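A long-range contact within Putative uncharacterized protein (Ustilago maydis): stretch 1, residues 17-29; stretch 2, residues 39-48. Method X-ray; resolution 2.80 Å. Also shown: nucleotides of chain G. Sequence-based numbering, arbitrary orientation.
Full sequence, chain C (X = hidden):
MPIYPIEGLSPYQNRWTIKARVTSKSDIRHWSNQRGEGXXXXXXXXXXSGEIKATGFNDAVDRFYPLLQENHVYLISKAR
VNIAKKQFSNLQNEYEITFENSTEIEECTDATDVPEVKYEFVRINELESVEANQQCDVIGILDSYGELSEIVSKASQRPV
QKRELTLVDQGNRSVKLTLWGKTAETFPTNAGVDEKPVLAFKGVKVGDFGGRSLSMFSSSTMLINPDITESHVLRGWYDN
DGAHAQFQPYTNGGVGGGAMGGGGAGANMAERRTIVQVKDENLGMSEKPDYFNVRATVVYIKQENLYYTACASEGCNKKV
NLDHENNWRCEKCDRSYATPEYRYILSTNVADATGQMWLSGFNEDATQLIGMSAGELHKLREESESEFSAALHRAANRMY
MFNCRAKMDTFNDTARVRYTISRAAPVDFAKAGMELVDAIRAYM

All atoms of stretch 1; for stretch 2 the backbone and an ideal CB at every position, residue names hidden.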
# COMPACT_ATOMS: atom_id res chain seq x y z
N THR C 17 34.05 -17.18 -9.70
CA THR C 17 33.97 -16.26 -10.83
C THR C 17 32.62 -16.42 -11.55
O THR C 17 32.16 -17.54 -11.78
CB THR C 17 35.09 -16.53 -11.84
OG1 THR C 17 36.34 -16.09 -11.30
CG2 THR C 17 34.84 -15.80 -13.15
N ILE C 18 31.99 -15.31 -11.92
CA ILE C 18 30.76 -15.40 -12.70
C ILE C 18 30.91 -14.81 -14.09
O ILE C 18 31.70 -13.88 -14.29
CB ILE C 18 29.54 -14.78 -11.98
CG1 ILE C 18 29.75 -13.29 -11.70
CG2 ILE C 18 29.19 -15.56 -10.71
CD1 ILE C 18 28.55 -12.63 -11.06
N LYS C 19 30.16 -15.35 -15.04
CA LYS C 19 30.07 -14.79 -16.38
C LYS C 19 28.65 -14.24 -16.55
O LYS C 19 27.69 -15.01 -16.63
CB LYS C 19 30.35 -15.87 -17.41
CG LYS C 19 31.32 -15.46 -18.52
CD LYS C 19 30.61 -15.24 -19.85
CE LYS C 19 30.54 -16.50 -20.71
NZ LYS C 19 31.40 -16.47 -21.93
N ALA C 20 28.52 -12.92 -16.60
CA ALA C 20 27.19 -12.29 -16.61
C ALA C 20 27.10 -11.05 -17.50
O ALA C 20 28.11 -10.35 -17.69
CB ALA C 20 26.79 -11.94 -15.19
N ARG C 21 25.91 -10.76 -18.04
CA ARG C 21 25.76 -9.48 -18.74
C ARG C 21 25.05 -8.44 -17.91
O ARG C 21 24.12 -8.75 -17.19
CB ARG C 21 25.18 -9.59 -20.16
CG ARG C 21 23.67 -9.65 -20.28
CD ARG C 21 23.16 -9.10 -21.61
NE ARG C 21 24.02 -9.32 -22.78
CZ ARG C 21 24.22 -10.50 -23.36
NH1 ARG C 21 23.67 -11.61 -22.88
NH2 ARG C 21 25.01 -10.58 -24.43
N VAL C 22 25.53 -7.20 -18.01
CA VAL C 22 24.94 -6.08 -17.31
C VAL C 22 23.64 -5.72 -18.00
O VAL C 22 23.64 -5.33 -19.15
CB VAL C 22 25.84 -4.83 -17.33
CG1 VAL C 22 25.15 -3.71 -16.57
CG2 VAL C 22 27.20 -5.13 -16.72
N THR C 23 22.53 -5.87 -17.28
CA THR C 23 21.24 -5.52 -17.84
C THR C 23 20.87 -4.08 -17.53
O THR C 23 20.16 -3.46 -18.32
CB THR C 23 20.14 -6.40 -17.29
OG1 THR C 23 20.11 -6.24 -15.87
CG2 THR C 23 20.42 -7.84 -17.65
N SER C 24 21.31 -3.54 -16.39
CA SER C 24 21.10 -2.13 -16.08
C SER C 24 22.11 -1.60 -15.10
O SER C 24 22.70 -2.35 -14.32
CB SER C 24 19.72 -1.90 -15.49
OG SER C 24 19.70 -2.35 -14.15
N LYS C 25 22.28 -0.29 -15.11
CA LYS C 25 23.32 0.37 -14.35
C LYS C 25 22.76 1.66 -13.78
O LYS C 25 22.07 2.40 -14.46
CB LYS C 25 24.51 0.66 -15.27
CG LYS C 25 25.68 1.41 -14.63
CD LYS C 25 27.00 1.20 -15.39
CE LYS C 25 27.35 2.37 -16.31
NZ LYS C 25 28.81 2.55 -16.53
N SER C 26 23.04 1.91 -12.52
CA SER C 26 22.52 3.11 -11.88
C SER C 26 23.39 4.28 -12.29
O SER C 26 24.51 4.09 -12.77
CB SER C 26 22.62 2.94 -10.38
OG SER C 26 23.97 3.06 -9.99
N ASP C 27 22.89 5.49 -12.09
CA ASP C 27 23.76 6.66 -12.02
C ASP C 27 24.67 6.57 -10.80
O ASP C 27 24.57 5.63 -9.98
CB ASP C 27 22.94 7.94 -11.99
CG ASP C 27 22.25 8.23 -13.31
OD1 ASP C 27 22.49 7.45 -14.26
OD2 ASP C 27 21.47 9.22 -13.41
N ILE C 28 25.58 7.52 -10.68
CA ILE C 28 26.41 7.59 -9.50
C ILE C 28 25.66 8.39 -8.43
O ILE C 28 25.25 9.53 -8.65
CB ILE C 28 27.79 8.17 -9.83
CG1 ILE C 28 28.55 7.15 -10.68
CG2 ILE C 28 28.55 8.49 -8.56
CD1 ILE C 28 29.75 7.73 -11.41
N ARG C 29 25.46 7.77 -7.28
CA ARG C 29 24.72 8.39 -6.22
C ARG C 29 25.68 8.99 -5.18
O ARG C 29 26.64 8.34 -4.78
CB ARG C 29 23.77 7.37 -5.59
CG ARG C 29 22.70 7.97 -4.70
CD ARG C 29 21.54 7.03 -4.40
NE ARG C 29 20.63 7.61 -3.41
CZ ARG C 29 19.67 8.49 -3.69
NH1 ARG C 29 19.46 8.89 -4.93
NH2 ARG C 29 18.91 8.98 -2.71
N UNK C 39 29.94 8.08 -2.12
CA UNK C 39 29.37 7.73 -3.43
C UNK C 39 29.25 6.24 -3.71
O UNK C 39 29.96 5.41 -3.13
CB UNK C 39 30.22 8.36 -4.53
N UNK C 40 28.35 5.90 -4.62
CA UNK C 40 28.11 4.53 -4.99
C UNK C 40 27.38 4.39 -6.31
O UNK C 40 26.84 5.36 -6.86
CB UNK C 40 27.32 3.83 -3.88
N UNK C 41 27.34 3.18 -6.83
CA UNK C 41 26.55 2.90 -7.99
C UNK C 41 26.24 1.43 -7.95
O UNK C 41 26.80 0.68 -7.13
CB UNK C 41 27.26 3.30 -9.28
N UNK C 42 25.36 1.00 -8.82
CA UNK C 42 25.03 -0.40 -8.87
C UNK C 42 24.67 -0.83 -10.25
O UNK C 42 24.30 -0.05 -11.11
CB UNK C 42 23.88 -0.72 -7.91
N UNK C 43 24.76 -2.13 -10.43
CA UNK C 43 24.55 -2.76 -11.70
C UNK C 43 23.70 -3.99 -11.46
O UNK C 43 23.80 -4.63 -10.39
CB UNK C 43 25.87 -3.11 -12.38
N UNK C 44 22.85 -4.33 -12.41
CA UNK C 44 22.14 -5.59 -12.34
C UNK C 44 22.77 -6.56 -13.32
O UNK C 44 23.22 -6.16 -14.39
CB UNK C 44 20.65 -5.40 -12.63
N UNK C 45 22.81 -7.83 -12.93
CA UNK C 45 23.51 -8.87 -13.70
C UNK C 45 22.63 -10.09 -13.95
O UNK C 45 21.85 -10.49 -13.08
CB UNK C 45 24.78 -9.30 -12.97
N UNK C 46 22.80 -10.68 -15.12
CA UNK C 46 21.96 -11.78 -15.57
C UNK C 46 22.77 -12.92 -16.20
O UNK C 46 23.71 -12.69 -16.96
CB UNK C 46 20.93 -11.26 -16.57
N UNK C 47 22.38 -14.15 -15.88
CA UNK C 47 22.82 -15.32 -16.63
C UNK C 47 21.73 -16.39 -16.72
O UNK C 47 20.58 -16.15 -16.32
CB UNK C 47 24.08 -15.91 -15.98
N UNK C 48 22.09 -17.56 -17.25
CA UNK C 48 21.22 -18.74 -17.34
C UNK C 48 20.52 -19.06 -16.03
O UNK C 48 19.35 -19.44 -16.03
CB UNK C 48 22.03 -19.96 -17.79
P DT G 4 19.27 8.49 0.48
OP1 DT G 4 19.27 9.84 -0.15
OP2 DT G 4 18.82 8.35 1.89
O5' DT G 4 18.45 7.49 -0.45
C5' DT G 4 17.21 6.87 -0.03
C4' DT G 4 16.10 7.21 -0.99
O4' DT G 4 16.66 7.50 -2.30
C3' DT G 4 15.06 6.11 -1.22
O3' DT G 4 13.73 6.67 -1.29
C2' DT G 4 15.44 5.55 -2.58
C1' DT G 4 15.89 6.82 -3.27
N1 DT G 4 16.70 6.65 -4.49
C2 DT G 4 16.38 7.42 -5.59
O2 DT G 4 15.48 8.24 -5.59
N3 DT G 4 17.16 7.19 -6.69
C4 DT G 4 18.20 6.28 -6.81
O4 DT G 4 18.82 6.19 -7.87
C5 DT G 4 18.48 5.51 -5.62
C7 DT G 4 19.58 4.49 -5.65
C6 DT G 4 17.72 5.72 -4.53
P DT G 3 23.60 4.73 4.21
OP1 DT G 3 23.53 5.98 5.00
OP2 DT G 3 22.77 3.56 4.60
O5' DT G 3 23.26 5.10 2.70
C5' DT G 3 23.55 6.43 2.21
C4' DT G 3 22.75 6.70 0.96
O4' DT G 3 22.93 5.59 0.05
C3' DT G 3 21.25 6.84 1.18
O3' DT G 3 20.79 7.96 0.42
C2' DT G 3 20.68 5.53 0.65
C1' DT G 3 21.66 5.21 -0.45
N1 DT G 3 21.74 3.78 -0.83
C2 DT G 3 21.16 3.40 -2.02
O2 DT G 3 20.57 4.18 -2.76
N3 DT G 3 21.28 2.07 -2.32
C4 DT G 3 21.92 1.10 -1.57
O4 DT G 3 21.96 -0.06 -1.97
C5 DT G 3 22.52 1.57 -0.33
C7 DT G 3 23.23 0.60 0.55
C6 DT G 3 22.40 2.87 -0.03

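The two segments pair as antiparallel strands, so the backbone of stretch 2 is largely fixed and each CB emerges at a known place.

Position 39 is extended, and its CB points sideways, 3.6 Å from Arg-29 O and 4.4 Å from Ile-28 CG2. A long aliphatic or basic chain would suit. It is Lys-39, whose CB lies beside Ile-28 while its end leads away to a partner elsewhere in the structure.

At position 40 the backbone N donates to Arg-29 O (3.0 Å) and the O accepts from Arg-29 N (2.8 Å). The CB joins Arg-29 on the face where the DNA lies, favouring an apolar or basic residue. Leu-40 places CG 4.2 Å from Arg-29 CB and CD2 3.8 Å from DT3 O4', while Arg-29 NH2 bonds DT4 O5' (2.7 Å).

Position 41 points toward stretch 1, its CB 3.4 Å from Ser-26 OG and 4.3 Å from Ile-28 CG1. The aliphatic part of Lys-25 also lies near, so a large apolar or aromatic residue fits. Phe-41 brings CD1 to 4.3 Å from Lys-25 CG, which meets the ring at its edge.

Position 42 is held by its backbone: N donates to Ser-26 OG and O accepts from Ser-26 N, both at 2.7 Å. The sideways CB is 4.3 Å from Ser-26 OG, and small or polar residues would do. Ser-42 places OG 3.6 Å from Ser-26 CB.

Position 43 pairs with Lys-25 without backbone hydrogen bonds, its CB 4.3 Å from Val-22 CG1. A beta-branched apolar residue is natural; Val-43 sets CG2 3.8 Å from Val-22 CG1 and 3.9 Å from Lys-25 CG.

Position 44 has two hydroxyls by its CB, Thr-23 OG1 at 3.4 Å and Ser-24 OG at 3.5 Å, so polar residues such as Asn, Ser or Thr suit. It is Asn-44, whose ND2 is bonded elsewhere; its backbone O accepts from Thr-23 N (3.0 Å).

Position 45 returns to the face of Val-22, with CB 4.0 Å from Ala-20 CB and Ile-18 CD1 beyond. Ala-20 leaves room for a branched aliphatic chain. Leu-45 brings CD2 4.0 Å from Val-22 CG2 and CD1 4.3 Å from Ile-18 CD1.

Position 46 exchanges two backbone hydrogen bonds with Arg-21, and its CB is 3.6 Å from Thr-23 CG2. That methyl favours an apolar partner, here Leu-46.

Position 47, sideways near Lys-19 O, tolerates several polar types; Asp-47 finds its carboxylate partners outside this pairing. Position 48 is free of contacts, and Asp-48 is exposed.

Stretch 2 39-48: KLFSVNLLDD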
# COMPACT_ATOMS: atom_id res chain seq x y z
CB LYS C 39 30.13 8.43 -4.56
CG LYS C 39 31.59 8.02 -4.72
CD LYS C 39 32.17 8.65 -5.98
CE LYS C 39 33.69 8.61 -5.99
NZ LYS C 39 34.19 8.90 -7.37
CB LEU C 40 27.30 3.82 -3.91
CG LEU C 40 25.83 4.21 -3.77
CD1 LEU C 40 24.94 3.39 -4.68
CD2 LEU C 40 25.41 4.01 -2.32
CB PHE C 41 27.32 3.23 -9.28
CG PHE C 41 28.20 2.12 -9.75
CD1 PHE C 41 27.85 1.38 -10.88
CD2 PHE C 41 29.36 1.78 -9.06
CE1 PHE C 41 28.66 0.33 -11.31
CE2 PHE C 41 30.17 0.75 -9.50
CZ PHE C 41 29.82 0.02 -10.62
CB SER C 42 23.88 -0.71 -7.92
OG SER C 42 22.69 -0.12 -8.41
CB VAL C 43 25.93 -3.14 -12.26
CG1 VAL C 43 25.98 -4.60 -12.69
CG2 VAL C 43 26.36 -2.18 -13.36
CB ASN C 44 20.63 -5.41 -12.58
CG ASN C 44 19.88 -4.90 -11.34
OD1 ASN C 44 20.49 -4.55 -10.33
ND2 ASN C 44 18.56 -4.84 -11.43
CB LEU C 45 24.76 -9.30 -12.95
CG LEU C 45 25.76 -8.21 -12.63
CD1 LEU C 45 26.73 -8.72 -11.60
CD2 LEU C 45 26.50 -7.82 -13.90
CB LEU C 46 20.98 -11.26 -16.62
CG LEU C 46 20.24 -12.31 -17.46
CD1 LEU C 46 19.05 -12.87 -16.69
CD2 LEU C 46 19.83 -11.72 -18.81
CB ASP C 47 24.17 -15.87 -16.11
CG ASP C 47 24.07 -16.53 -14.73
OD1 ASP C 47 22.96 -16.84 -14.25
OD2 ASP C 47 25.13 -16.76 -14.11
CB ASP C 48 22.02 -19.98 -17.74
CG ASP C 48 23.28 -19.64 -18.51
OD1 ASP C 48 23.88 -18.56 -18.27
OD2 ASP C 48 23.69 -20.48 -19.36
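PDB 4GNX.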